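Long-range contact in coenzyme A transferase (Yersinia pestis, PDB 3QLI), which probably transfers coenzyme A between carboxylic acids: residues 220-231 / 411-419. Sequence-based numbering, arbitrary orientation.
Sequences EYTSISHIIADL and YIVTEFGAV
Leu231 meets the Tyr411 ring obliquely, its CD2 4.3 Å from CE1 of Tyr411, while CG of Glu415 lies over one face of the Phe416 ring, offset toward the rim. The side chains of Glu220 and Glu415 lie side by side, pointing the same way, but their carboxylate planes are 83° apart, and CG of Glu220 packs 3.6 Å from CD of Glu415. A water donates to OE2 of Glu220 and OE2 of Glu415, 4.5 Å apart, and so probably eases the repulsion of two like charges; OG of Ser384 is also hydrogen-bonded to OE2 of Glu415. Beside this pair, OG of Ser223, anti to its own N, donates to O of Glu415 over 2.8 Å, tilted 25° from the carbonyl plane. Ile224 lays CG1 against N of Glu415, a buried amide without a polar partner. Ile227 sends its two branches to different places: CD1 reaches O of Thr414 at 3.3 Å, and CG2 rests against both CB of Ala418 and CG1 of Val413. The Thr414-Gly417 type I turn joins the two antiparallel strands of this hairpin; OG1 of Thr414 accepts from N of Phe416 in an ST turn and is hydrogen-bonded to O of Leu436. Helix 220-230 thus packs, roughly antiparallel to strand 411-414, across the hairpin edge of the mixed sheet, with helix 244-252 beside it: the layered alpha/beta packing of a Rossmann-like CoA-transferase domain.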
ATOM      1  N   GLU A 220      -7.584   8.961 -29.033  1.00 22.28           N
ATOM      2  CA  GLU A 220      -7.220   7.698 -28.369  1.00 21.96           C
ATOM      3  C   GLU A 220      -8.278   7.204 -27.391  1.00 21.40           C
ATOM      4  O   GLU A 220      -8.343   6.014 -27.101  1.00 21.38           O
ATOM      5  CB  GLU A 220      -5.880   7.808 -27.648  1.00 20.43           C
ATOM      6  CG  GLU A 220      -4.708   8.082 -28.569  1.00 24.57           C
ATOM      7  CD  GLU A 220      -4.416   9.571 -28.715  1.00 28.38           C
ATOM      8  OE1 GLU A 220      -5.362  10.353 -28.951  1.00 27.48           O
ATOM      9  OE2 GLU A 220      -3.232   9.953 -28.587  1.00 29.56           O
ATOM     10  N   TYR A 221      -9.097   8.117 -26.883  1.00 22.08           N
ATOM     11  CA  TYR A 221     -10.098   7.771 -25.875  1.00 21.37           C
ATOM     12  C   TYR A 221     -11.189   6.882 -26.437  1.00 20.58           C
ATOM     13  O   TYR A 221     -11.848   6.166 -25.693  1.00 20.50           O
ATOM     14  CB  TYR A 221     -10.745   9.029 -25.279  1.00 23.31           C
ATOM     15  CG  TYR A 221      -9.857   9.827 -24.332  1.00 22.74           C
ATOM     16  CD1 TYR A 221      -8.627   9.336 -23.915  1.00 23.73           C
ATOM     17  CD2 TYR A 221     -10.260  11.069 -23.857  1.00 27.85           C
ATOM     18  CE1 TYR A 221      -7.809  10.070 -23.053  1.00 24.69           C
ATOM     19  CE2 TYR A 221      -9.455  11.813 -22.999  1.00 26.80           C
ATOM     20  CZ  TYR A 221      -8.236  11.309 -22.599  1.00 29.82           C
ATOM     21  OH  TYR A 221      -7.444  12.048 -21.744  1.00 30.36           O
ATOM     22  N   THR A 222     -11.411   6.947 -27.744  1.00 22.11           N
ATOM     23  CA  THR A 222     -12.435   6.099 -28.336  1.00 22.98           C
ATOM     24  C   THR A 222     -12.055   4.642 -28.144  1.00 19.62           C
ATOM     25  O   THR A 222     -12.839   3.859 -27.616  1.00 19.42           O
ATOM     26  CB  THR A 222     -12.678   6.410 -29.820  1.00 22.72           C
ATOM     27  OG1 THR A 222     -13.191   7.742 -29.936  1.00 28.20           O
ATOM     28  CG2 THR A 222     -13.689   5.431 -30.410  1.00 26.67           C
ATOM     29  N   SER A 223     -10.845   4.280 -28.559  1.00 18.69           N
ATOM     30  CA  SER A 223     -10.404   2.894 -28.423  1.00 16.99           C
ATOM     31  C   SER A 223     -10.277   2.519 -26.952  1.00 17.06           C
ATOM     32  O   SER A 223     -10.677   1.440 -26.535  1.00 16.54           O
ATOM     33  CB  SER A 223      -9.049   2.686 -29.094  1.00 19.98           C
ATOM     34  OG  SER A 223      -8.480   1.461 -28.656  1.00 22.44           O
ATOM     35  N   ILE A 224      -9.686   3.414 -26.170  1.00 17.92           N
ATOM     36  CA  ILE A 224      -9.528   3.156 -24.745  1.00 15.87           C
ATOM     37  C   ILE A 224     -10.871   2.922 -24.044  1.00 16.89           C
ATOM     38  O   ILE A 224     -11.004   1.995 -23.256  1.00 16.15           O
ATOM     39  CB  ILE A 224      -8.731   4.273 -24.070  1.00 17.35           C
ATOM     40  CG1 ILE A 224      -7.300   4.281 -24.629  1.00 14.31           C
ATOM     41  CG2 ILE A 224      -8.761   4.087 -22.528  1.00 18.34           C
ATOM     42  CD1 ILE A 224      -6.417   5.428 -24.099  1.00 18.15           C
ATOM     43  N   SER A 225     -11.873   3.754 -24.320  1.00 16.80           N
ATOM     44  CA  SER A 225     -13.148   3.586 -23.631  1.00 17.19           C
ATOM     45  C   SER A 225     -13.793   2.245 -23.970  1.00 16.78           C
ATOM     46  O   SER A 225     -14.477   1.660 -23.137  1.00 17.26           O
ATOM     47  CB  SER A 225     -14.109   4.749 -23.924  1.00 18.30           C
ATOM     48  OG  SER A 225     -14.422   4.796 -25.306  1.00 20.08           O
ATOM     49  N   HIS A 226     -13.578   1.743 -25.186  1.00 19.40           N
ATOM     50  CA  HIS A 226     -14.130   0.435 -25.543  1.00 17.97           C
ATOM     51  C   HIS A 226     -13.378  -0.744 -24.934  1.00 16.97           C
ATOM     52  O   HIS A 226     -13.993  -1.733 -24.537  1.00 18.71           O
ATOM     53  CB  HIS A 226     -14.287   0.287 -27.056  1.00 19.16           C
ATOM     54  CG  HIS A 226     -15.438   1.074 -27.595  1.00 22.84           C
ATOM     55  ND1 HIS A 226     -15.305   2.368 -28.054  1.00 25.97           N
ATOM     56  CD2 HIS A 226     -16.759   0.780 -27.678  1.00 25.23           C
ATOM     57  CE1 HIS A 226     -16.487   2.823 -28.437  1.00 25.01           C
ATOM     58  NE2 HIS A 226     -17.386   1.878 -28.217  1.00 28.36           N
ATOM     59  N   ILE A 227     -12.058  -0.642 -24.836  1.00 14.64           N
ATOM     60  CA  ILE A 227     -11.300  -1.720 -24.209  1.00 15.25           C
ATOM     61  C   ILE A 227     -11.685  -1.800 -22.723  1.00 16.49           C
ATOM     62  O   ILE A 227     -11.907  -2.873 -22.166  1.00 18.03           O
ATOM     63  CB  ILE A 227      -9.797  -1.481 -24.341  1.00 17.01           C
ATOM     64  CG1 ILE A 227      -9.388  -1.483 -25.817  1.00 17.07           C
ATOM     65  CG2 ILE A 227      -9.009  -2.528 -23.547  1.00 15.20           C
ATOM     66  CD1 ILE A 227      -8.081  -0.745 -26.060  1.00 16.60           C
ATOM     67  N   ILE A 228     -11.764  -0.647 -22.086  1.00 16.37           N
ATOM     68  CA  ILE A 228     -12.162  -0.597 -20.679  1.00 18.31           C
ATOM     69  C   ILE A 228     -13.566  -1.149 -20.509  1.00 17.53           C
ATOM     70  O   ILE A 228     -13.810  -2.005 -19.656  1.00 17.79           O
ATOM     71  CB  ILE A 228     -12.103   0.840 -20.134  1.00 16.50           C
ATOM     72  CG1 ILE A 228     -10.648   1.307 -20.082  1.00 14.94           C
ATOM     73  CG2 ILE A 228     -12.771   0.928 -18.744  1.00 16.31           C
ATOM     74  CD1 ILE A 228     -10.471   2.728 -19.605  1.00 18.98           C
ATOM     75  N   ALA A 229     -14.497  -0.681 -21.338  1.00 19.20           N
ATOM     76  CA  ALA A 229     -15.880  -1.139 -21.214  1.00 20.23           C
ATOM     77  C   ALA A 229     -15.994  -2.657 -21.373  1.00 20.07           C
ATOM     78  O   ALA A 229     -16.836  -3.288 -20.741  1.00 19.16           O
ATOM     79  CB  ALA A 229     -16.795  -0.415 -22.210  1.00 20.73           C
ATOM     80  N   ASP A 230     -15.157  -3.244 -22.220  1.00 18.26           N
ATOM     81  CA  ASP A 230     -15.179  -4.693 -22.393  1.00 19.62           C
ATOM     82  C   ASP A 230     -14.801  -5.427 -21.104  1.00 22.00           C
ATOM     83  O   ASP A 230     -15.148  -6.593 -20.923  1.00 18.55           O
ATOM     84  CB  ASP A 230     -14.236  -5.127 -23.516  1.00 21.21           C
ATOM     85  CG  ASP A 230     -14.793  -4.845 -24.904  1.00 27.61           C
ATOM     86  OD1 ASP A 230     -15.985  -4.480 -25.021  1.00 25.92           O
ATOM     87  OD2 ASP A 230     -14.023  -5.004 -25.881  1.00 27.02           O
ATOM     88  N   LEU A 231     -14.085  -4.740 -20.216  1.00 22.18           N
ATOM     89  CA  LEU A 231     -13.632  -5.326 -18.956  1.00 21.96           C
ATOM     90  C   LEU A 231     -14.619  -5.088 -17.811  1.00 22.53           C
ATOM     91  O   LEU A 231     -14.373  -5.504 -16.679  1.00 23.15           O
ATOM     92  CB  LEU A 231     -12.252  -4.765 -18.567  1.00 19.94           C
ATOM     93  CG  LEU A 231     -11.088  -5.101 -19.501  1.00 21.63           C
ATOM     94  CD1 LEU A 231      -9.870  -4.240 -19.197  1.00 20.74           C
ATOM     95  CD2 LEU A 231     -10.741  -6.577 -19.403  1.00 25.45           C
ATOM     96  N   TYR A 411      -4.274  -4.285 -14.167  1.00 12.51           N
ATOM     97  CA  TYR A 411      -4.525  -4.163 -15.591  1.00 13.79           C
ATOM     98  C   TYR A 411      -4.127  -2.793 -16.099  1.00 14.05           C
ATOM     99  O   TYR A 411      -4.531  -1.781 -15.528  1.00 12.92           O
ATOM    100  CB  TYR A 411      -6.025  -4.299 -15.866  1.00 13.51           C
ATOM    101  CG  TYR A 411      -6.528  -5.690 -16.165  1.00 14.36           C
ATOM    102  CD1 TYR A 411      -6.455  -6.217 -17.446  1.00 16.74           C
ATOM    103  CD2 TYR A 411      -7.107  -6.462 -15.171  1.00 18.90           C
ATOM    104  CE1 TYR A 411      -6.927  -7.485 -17.722  1.00 23.19           C
ATOM    105  CE2 TYR A 411      -7.579  -7.729 -15.436  1.00 19.80           C
ATOM    106  CZ  TYR A 411      -7.488  -8.236 -16.712  1.00 23.58           C
ATOM    107  OH  TYR A 411      -7.960  -9.499 -16.974  1.00 27.90           O
ATOM    108  N   ILE A 412      -3.356  -2.746 -17.179  1.00 13.17           N
ATOM    109  CA  ILE A 412      -3.057  -1.457 -17.791  1.00 12.76           C
ATOM    110  C   ILE A 412      -3.689  -1.433 -19.174  1.00 13.82           C
ATOM    111  O   ILE A 412      -3.867  -2.482 -19.789  1.00 13.04           O
ATOM    112  CB  ILE A 412      -1.556  -1.206 -17.910  1.00 12.77           C
ATOM    113  CG1 ILE A 412      -0.864  -2.365 -18.635  1.00 14.29           C
ATOM    114  CG2 ILE A 412      -0.956  -0.963 -16.507  1.00 13.29           C
ATOM    115  CD1 ILE A 412       0.597  -2.070 -19.010  1.00 14.47           C
ATOM    116  N   VAL A 413      -4.036  -0.240 -19.643  1.00 13.45           N
ATOM    117  CA  VAL A 413      -4.719  -0.085 -20.928  1.00 13.93           C
ATOM    118  C   VAL A 413      -4.201   1.139 -21.660  1.00 14.90           C
ATOM    119  O   VAL A 413      -4.026   2.194 -21.054  1.00 13.06           O
ATOM    120  CB  VAL A 413      -6.233   0.094 -20.740  1.00 16.48           C
ATOM    121  CG1 VAL A 413      -6.902   0.537 -22.069  1.00 17.15           C
ATOM    122  CG2 VAL A 413      -6.857  -1.200 -20.195  1.00 15.16           C
ATOM    123  N   THR A 414      -3.938   0.984 -22.961  1.00 15.41           N
ATOM    124  CA  THR A 414      -3.704   2.119 -23.851  1.00 13.38           C
ATOM    125  C   THR A 414      -4.634   1.918 -25.053  1.00 13.70           C
ATOM    126  O   THR A 414      -5.422   0.975 -25.075  1.00 14.31           O
ATOM    127  CB  THR A 414      -2.231   2.202 -24.360  1.00 13.57           C
ATOM    128  OG1 THR A 414      -1.984   1.135 -25.289  1.00 14.20           O
ATOM    129  CG2 THR A 414      -1.204   2.130 -23.206  1.00 12.54           C
ATOM    130  N   GLU A 415      -4.541   2.789 -26.050  1.00 14.11           N
ATOM    131  CA  GLU A 415      -5.363   2.631 -27.248  1.00 14.87           C
ATOM    132  C   GLU A 415      -5.021   1.343 -28.020  1.00 15.47           C
ATOM    133  O   GLU A 415      -5.781   0.903 -28.895  1.00 15.26           O
ATOM    134  CB  GLU A 415      -5.279   3.876 -28.149  1.00 17.43           C
ATOM    135  CG  GLU A 415      -3.950   4.087 -28.886  1.00 15.93           C
ATOM    136  CD  GLU A 415      -2.948   4.934 -28.109  1.00 18.01           C
ATOM    137  OE1 GLU A 415      -3.013   4.983 -26.859  1.00 16.84           O
ATOM    138  OE2 GLU A 415      -2.085   5.568 -28.753  1.00 18.09           O
ATOM    139  N   PHE A 416      -3.908   0.708 -27.670  1.00 13.16           N
ATOM    140  CA  PHE A 416      -3.515  -0.554 -28.334  1.00 15.84           C
ATOM    141  C   PHE A 416      -3.879  -1.854 -27.599  1.00 18.92           C
ATOM    142  O   PHE A 416      -3.554  -2.950 -28.057  1.00 15.97           O
ATOM    143  CB  PHE A 416      -2.027  -0.526 -28.686  1.00 18.43           C
ATOM    144  CG  PHE A 416      -1.663   0.608 -29.603  1.00 17.40           C
ATOM    145  CD1 PHE A 416      -2.132   0.636 -30.909  1.00 18.55           C
ATOM    146  CD2 PHE A 416      -0.901   1.665 -29.148  1.00 14.88           C
ATOM    147  CE1 PHE A 416      -1.813   1.691 -31.760  1.00 18.59           C
ATOM    148  CE2 PHE A 416      -0.571   2.721 -29.988  1.00 18.10           C
ATOM    149  CZ  PHE A 416      -1.032   2.739 -31.293  1.00 19.39           C
ATOM    150  N   GLY A 417      -4.576  -1.750 -26.473  1.00 14.91           N
ATOM    151  CA  GLY A 417      -5.084  -2.958 -25.841  1.00 13.87           C
ATOM    152  C   GLY A 417      -4.892  -2.945 -24.339  1.00 15.66           C
ATOM    153  O   GLY A 417      -4.709  -1.886 -23.764  1.00 14.14           O
ATOM    154  N   ALA A 418      -4.907  -4.126 -23.727  1.00 14.05           N
ATOM    155  CA  ALA A 418      -4.874  -4.252 -22.274  1.00 14.15           C
ATOM    156  C   ALA A 418      -3.934  -5.379 -21.857  1.00 16.01           C
ATOM    157  O   ALA A 418      -3.786  -6.371 -22.570  1.00 14.27           O
ATOM    158  CB  ALA A 418      -6.274  -4.530 -21.746  1.00 14.86           C
ATOM    159  N   VAL A 419      -3.312  -5.236 -20.694  1.00 13.65           N
ATOM    160  CA  VAL A 419      -2.465  -6.308 -20.174  1.00 14.78           C
ATOM    161  C   VAL A 419      -2.722  -6.459 -18.684  1.00 14.90           C
ATOM    162  O   VAL A 419      -2.742  -5.471 -17.963  1.00 14.51           O
ATOM    163  CB  VAL A 419      -0.966  -6.002 -20.394  1.00 18.33           C
ATOM    164  CG1 VAL A 419      -0.083  -7.084 -19.736  1.00 17.94           C
ATOM    165  CG2 VAL A 419      -0.658  -5.890 -21.884  1.00 17.96           C
TER
HETATM  166  O   HOH W   1      -1.300   8.135 -28.032  1.00 19.03           O